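Local coordinates for protein trehalose operon transcriptional repressor (Bacillus subtilis, PDB 2OGG) that represses the trehalose operon and binds trehalose-6-phosphate, the chain here being its effector-binding UTRA domain, at residues K10-P21 with D35-K45. Residues are numbered along the deposited sequence; the frame is centred on the assembly and turned at random.
With GOL (glycerol), chain E; SO4 (sulfate ion), chain D; SO4 (sulfate ion), chain C.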
loop_
_atom_site.group_PDB
_atom_site.type_symbol
_atom_site.label_atom_id
_atom_site.label_comp_id
_atom_site.label_asym_id
_atom_site.label_seq_id
_atom_site.Cartn_x
_atom_site.Cartn_y
_atom_site.Cartn_z
ATOM N N LYS A 10 27.187 -10.994 -7.707
ATOM C CA LYS A 10 27.476 -10.387 -9.019
ATOM C C LYS A 10 26.295 -10.346 -9.999
ATOM O O LYS A 10 25.494 -11.264 -10.059
ATOM C CB LYS A 10 28.682 -11.076 -9.672
ATOM C CG LYS A 10 29.396 -10.246 -10.736
ATOM C CD LYS A 10 30.579 -11.000 -11.348
ATOM C CE LYS A 10 30.123 -11.949 -12.458
ATOM N NZ LYS A 10 31.129 -13.024 -12.733
ATOM N N THR A 11 26.314 -9.358 -10.886
ATOM C CA THR A 11 25.260 -9.149 -11.873
ATOM C C THR A 11 25.880 -9.171 -13.271
ATOM O O THR A 11 26.684 -8.304 -13.619
ATOM C CB THR A 11 24.585 -7.754 -11.641
ATOM O OG1 THR A 11 23.712 -7.832 -10.514
ATOM C CG2 THR A 11 23.775 -7.288 -12.867
ATOM N N THR A 12 25.327 -10.006 -14.136
ATOM C CA THR A 12 25.866 -10.206 -15.463
ATOM C C THR A 12 24.838 -9.804 -16.497
ATOM O O THR A 12 23.749 -10.384 -16.546
ATOM C CB THR A 12 26.143 -11.658 -15.686
ATOM O OG1 THR A 12 26.966 -12.144 -14.622
ATOM C CG2 THR A 12 26.801 -11.881 -17.048
ATOM N N VAL A 13 25.244 -8.926 -17.414
ATOM C CA VAL A 13 24.377 -8.444 -18.481
ATOM C C VAL A 13 24.536 -9.337 -19.695
ATOM O O VAL A 13 25.587 -9.352 -20.319
ATOM C CB VAL A 13 24.736 -7.013 -18.859
ATOM C CG1 VAL A 13 23.954 -6.564 -20.062
ATOM C CG2 VAL A 13 24.482 -6.101 -17.673
ATOM N N HIS A 14 23.483 -10.076 -20.036
ATOM C CA HIS A 14 23.567 -11.037 -21.138
ATOM C C HIS A 14 23.166 -10.409 -22.440
ATOM O O HIS A 14 23.898 -10.496 -23.390
ATOM C CB HIS A 14 22.734 -12.288 -20.865
ATOM C CG HIS A 14 23.230 -13.090 -19.706
ATOM N ND1 HIS A 14 24.265 -13.999 -19.817
ATOM C CD2 HIS A 14 22.901 -13.053 -18.392
ATOM C CE1 HIS A 14 24.529 -14.505 -18.625
ATOM N NE2 HIS A 14 23.772 -13.885 -17.733
ATOM N N LYS A 15 21.971 -9.835 -22.508
ATOM C CA LYS A 15 21.574 -9.058 -23.690
ATOM C C LYS A 15 21.365 -7.626 -23.244
ATOM O O LYS A 15 20.779 -7.388 -22.197
ATOM C CB LYS A 15 20.250 -9.553 -24.267
ATOM C CG LYS A 15 20.251 -10.969 -24.740
ATOM C CD LYS A 15 19.051 -11.215 -25.624
ATOM C CE LYS A 15 19.326 -12.320 -26.623
ATOM N NZ LYS A 15 18.177 -12.487 -27.545
ATOM N N PHE A 16 21.566 -6.704 -24.164
ATOM C CA PHE A 16 21.309 -5.306 -23.902
ATOM C C PHE A 16 21.300 -4.641 -25.256
ATOM O O PHE A 16 22.173 -4.906 -26.107
ATOM C CB PHE A 16 22.411 -4.738 -23.025
ATOM C CG PHE A 16 22.449 -3.243 -22.974
ATOM C CD1 PHE A 16 21.496 -2.540 -22.275
ATOM C CD2 PHE A 16 23.573 -2.566 -23.376
ATOM C CE1 PHE A 16 21.609 -1.171 -22.100
ATOM C CE2 PHE A 16 23.693 -1.201 -23.167
ATOM C CZ PHE A 16 22.724 -0.519 -22.509
ATOM N N GLY A 17 20.242 -3.893 -25.532
ATOM C CA GLY A 17 20.052 -3.379 -26.894
ATOM C C GLY A 17 18.827 -2.520 -27.019
ATOM O O GLY A 17 18.106 -2.348 -26.036
ATOM N N LEU A 18 18.807 -1.739 -28.099
ATOM C CA LEU A 18 17.750 -0.768 -28.384
ATOM C C LEU A 18 17.218 -1.113 -29.793
ATOM O O LEU A 18 17.911 -0.941 -30.799
ATOM C CB LEU A 18 18.323 0.652 -28.369
ATOM C CG LEU A 18 17.362 1.804 -28.723
ATOM C CD1 LEU A 18 16.248 1.914 -27.696
ATOM C CD2 LEU A 18 18.072 3.160 -28.861
ATOM N N GLU A 19 15.992 -1.619 -29.849
ATOM C CA GLU A 19 15.406 -2.078 -31.088
ATOM C C GLU A 19 13.921 -1.827 -31.008
ATOM O O GLU A 19 13.400 -1.599 -29.914
ATOM C CB GLU A 19 15.634 -3.586 -31.201
ATOM C CG GLU A 19 17.019 -3.992 -31.672
ATOM C CD GLU A 19 17.210 -5.492 -31.600
ATOM O OE1 GLU A 19 17.042 -6.045 -30.486
ATOM O OE2 GLU A 19 17.435 -6.116 -32.672
ATOM N N PRO A 20 13.208 -1.977 -32.141
ATOM C CA PRO A 20 11.739 -2.079 -32.073
ATOM C C PRO A 20 11.322 -3.333 -31.256
ATOM O O PRO A 20 12.009 -4.349 -31.286
ATOM C CB PRO A 20 11.332 -2.267 -33.550
ATOM C CG PRO A 20 12.545 -1.887 -34.361
ATOM C CD PRO A 20 13.715 -2.251 -33.495
ATOM N N PRO A 21 10.135 -3.311 -30.646
ATOM C CA PRO A 21 9.657 -4.451 -29.855
ATOM C C PRO A 21 9.265 -5.746 -30.620
ATOM O O PRO A 21 8.670 -5.683 -31.700
ATOM C CB PRO A 21 8.454 -3.873 -29.119
ATOM C CG PRO A 21 7.973 -2.799 -30.009
ATOM C CD PRO A 21 9.170 -2.203 -30.674
ATOM N N ASP A 35 8.232 2.240 -31.958
ATOM C CA ASP A 35 8.654 2.699 -30.653
ATOM C C ASP A 35 9.996 2.044 -30.400
ATOM O O ASP A 35 10.173 0.870 -30.699
ATOM C CB ASP A 35 7.670 2.232 -29.581
ATOM C CG ASP A 35 6.430 3.110 -29.489
ATOM O OD1 ASP A 35 6.563 4.362 -29.585
ATOM O OD2 ASP A 35 5.341 2.548 -29.208
ATOM N N ASP A 36 10.973 2.819 -29.961
ATOM C CA ASP A 36 12.281 2.268 -29.656
ATOM C C ASP A 36 12.292 1.833 -28.196
ATOM O O ASP A 36 12.008 2.628 -27.295
ATOM C CB ASP A 36 13.382 3.292 -29.952
ATOM C CG ASP A 36 13.787 3.303 -31.426
ATOM O OD1 ASP A 36 13.463 2.321 -32.139
ATOM O OD2 ASP A 36 14.514 4.241 -31.849
ATOM N N ILE A 37 12.599 0.563 -27.975
ATOM C CA ILE A 37 12.498 -0.033 -26.658
ATOM C C ILE A 37 13.873 -0.528 -26.244
ATOM O O ILE A 37 14.566 -1.147 -27.034
ATOM C CB ILE A 37 11.534 -1.263 -26.690
ATOM C CG1 ILE A 37 10.110 -0.817 -27.027
ATOM C CG2 ILE A 37 11.544 -1.996 -25.365
ATOM C CD1 ILE A 37 9.567 0.181 -26.049
ATOM N N TRP A 38 14.270 -0.247 -25.010
ATOM C CA TRP A 38 15.524 -0.757 -24.490
ATOM C C TRP A 38 15.181 -2.131 -23.948
ATOM O O TRP A 38 14.080 -2.306 -23.424
ATOM C CB TRP A 38 15.959 0.108 -23.315
ATOM C CG TRP A 38 16.476 1.439 -23.688
ATOM C CD1 TRP A 38 15.946 2.650 -23.345
ATOM C CD2 TRP A 38 17.741 1.715 -24.306
ATOM N NE1 TRP A 38 16.805 3.676 -23.722
ATOM C CE2 TRP A 38 17.936 3.119 -24.255
ATOM C CE3 TRP A 38 18.796 0.911 -24.736
ATOM C CZ2 TRP A 38 19.098 3.722 -24.701
ATOM C CZ3 TRP A 38 19.969 1.521 -25.172
ATOM C CH2 TRP A 38 20.101 2.903 -25.169
ATOM N N GLU A 39 16.003 -3.137 -24.251
ATOM C CA GLU A 39 15.867 -4.443 -23.612
ATOM C C GLU A 39 17.124 -4.775 -22.820
ATOM O O GLU A 39 18.230 -4.659 -23.339
ATOM C CB GLU A 39 15.638 -5.526 -24.651
ATOM C CG GLU A 39 16.118 -6.910 -24.202
ATOM C CD GLU A 39 15.707 -8.043 -25.155
ATOM O OE1 GLU A 39 16.195 -8.063 -26.308
ATOM O OE2 GLU A 39 14.864 -8.892 -24.768
ATOM N N VAL A 40 16.978 -5.121 -21.552
ATOM C CA VAL A 40 18.147 -5.552 -20.768
ATOM C C VAL A 40 17.848 -6.902 -20.121
ATOM O O VAL A 40 16.784 -7.090 -19.496
ATOM C CB VAL A 40 18.465 -4.570 -19.642
ATOM C CG1 VAL A 40 19.790 -4.951 -18.951
ATOM C CG2 VAL A 40 18.492 -3.134 -20.174
ATOM N N ILE A 41 18.688 -7.889 -20.409
ATOM C CA ILE A 41 18.521 -9.182 -19.792
ATOM C C ILE A 41 19.740 -9.521 -18.943
ATOM O O ILE A 41 20.872 -9.592 -19.442
ATOM C CB ILE A 41 18.211 -10.255 -20.835
ATOM C CG1 ILE A 41 16.823 -10.024 -21.438
ATOM C CG2 ILE A 41 18.304 -11.653 -20.244
ATOM C CD1 ILE A 41 16.557 -10.926 -22.618
ATOM N N ARG A 42 19.504 -9.749 -17.659
ATOM C CA ARG A 42 20.592 -9.970 -16.698
ATOM C C ARG A 42 20.347 -11.209 -15.883
ATOM O O ARG A 42 19.204 -11.494 -15.526
ATOM C CB ARG A 42 20.667 -8.804 -15.728
ATOM C CG ARG A 42 21.098 -7.542 -16.377
ATOM C CD ARG A 42 20.997 -6.342 -15.453
ATOM N NE ARG A 42 19.622 -5.945 -15.163
ATOM C CZ ARG A 42 19.307 -5.136 -14.148
ATOM N NH1 ARG A 42 20.249 -4.788 -13.263
ATOM N NH2 ARG A 42 18.039 -4.863 -13.887
ATOM N N SER A 43 21.421 -11.759 -15.344
ATOM C CA SER A 43 21.290 -12.828 -14.372
ATOM C C SER A 43 21.998 -12.386 -13.119
ATOM O O SER A 43 22.893 -11.544 -13.196
ATOM C CB SER A 43 21.910 -14.134 -14.901
ATOM O OG SER A 43 23.313 -14.155 -14.747
ATOM N N ARG A 44 21.551 -12.888 -11.966
ATOM C CA ARG A 44 22.170 -12.559 -10.689
ATOM C C ARG A 44 22.835 -13.804 -10.127
ATOM O O ARG A 44 22.172 -14.810 -9.914
ATOM C CB ARG A 44 21.119 -12.099 -9.678
ATOM C CG ARG A 44 20.092 -11.141 -10.199
ATOM C CD ARG A 44 20.663 -9.744 -10.252
ATOM N NE ARG A 44 19.676 -8.805 -10.771
ATOM C CZ ARG A 44 19.746 -7.487 -10.621
ATOM N NH1 ARG A 44 20.774 -6.944 -9.978
ATOM N NH2 ARG A 44 18.789 -6.713 -11.112
ATOM N N LYS A 45 24.070 -13.656 -9.668
ATOM C CA LYS A 45 24.831 -14.776 -9.133
ATOM C C LYS A 45 24.945 -14.577 -7.626
ATOM O O LYS A 45 25.556 -13.608 -7.164
ATOM C CB LYS A 45 26.221 -14.830 -9.800
ATOM C CG LYS A 45 27.147 -15.967 -9.358
ATOM C CD LYS A 45 28.429 -15.935 -10.184
ATOM C CE LYS A 45 29.610 -16.586 -9.464
ATOM N NZ LYS A 45 30.920 -16.181 -10.068
HETATM C C1 GOL E . 11.802 -5.663 -27.875
HETATM O O1 GOL E . 11.358 -7.000 -27.994
HETATM C C2 GOL E . 13.304 -5.568 -28.129
HETATM O O2 GOL E . 13.632 -6.339 -29.268
HETATM C C3 GOL E . 13.719 -4.102 -28.312
HETATM O O3 GOL E . 14.973 -3.807 -27.701
HETATM S S SO4 D . 11.101 6.499 -30.342
HETATM O O1 SO4 D . 10.433 5.408 -29.627
HETATM O O2 SO4 D . 10.659 7.769 -29.755
HETATM O O3 SO4 D . 12.564 6.405 -30.205
HETATM O O4 SO4 D . 10.740 6.416 -31.762
HETATM S S SO4 C . 17.744 -3.084 -10.603
HETATM O O1 SO4 C . 16.403 -3.089 -11.171
HETATM O O2 SO4 C . 17.944 -1.933 -9.744
HETATM O O3 SO4 C . 17.981 -4.230 -9.744
HETATM O O4 SO4 C . 18.652 -3.045 -11.732
HETATM O O HOH W 1 30.752 -16.336 -13.403
HETATM O O HOH W 2 17.424 -5.586 -27.893
#
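Leu18 lays its CD1 over one face of the Trp38 indole, 4.0 Å from the centroid of the five-membered ring, a CH-pi contact with Leu18 CG anti to its own backbone N (chi1 177°), a torsion that brings the methyl over the indole. On the same side of the sheet the Phe16 ring is nearly parallel to the Trp38 six-membered ring but slid well off it, and the edge of the Phe16 ring meets Val40, Phe16 CD1 lying 3.7 Å from Val40 CG2. Strands 11-19 and 37-45 run antiparallel, and a classic beta bulge shifts their register by one residue: His14 N and Lys15 N both donate to Ile41 O, at 2.7 and 3.3 Å. At the bulge the His14 imidazole lies edge-on to Ser43, whose OG shares a hydrogen bond of 3.0 Å with His14 NE2; His50 is a second partner of that hydroxyl. Arg42 and Arg44 reach a sulfate, Arg42 NH1 and NH2 both gripping its O4 while Arg44 NH2 takes O3. Arg42 is held by a salt bridge to Asp56 and Arg44 by one to Asp54. The sulfate, probably from the crystallisation liquor, also binds Ser74, Ile75 and Tyr76, a setting consistent with a site for the phosphate of trehalose-6-phosphate. Strand 11-19 forms one margin of the chain's antiparallel sheet; strand 37-46 continues the sheet to strand 49-59, and helices 68-71 and 75-83 cover the face carrying Val40.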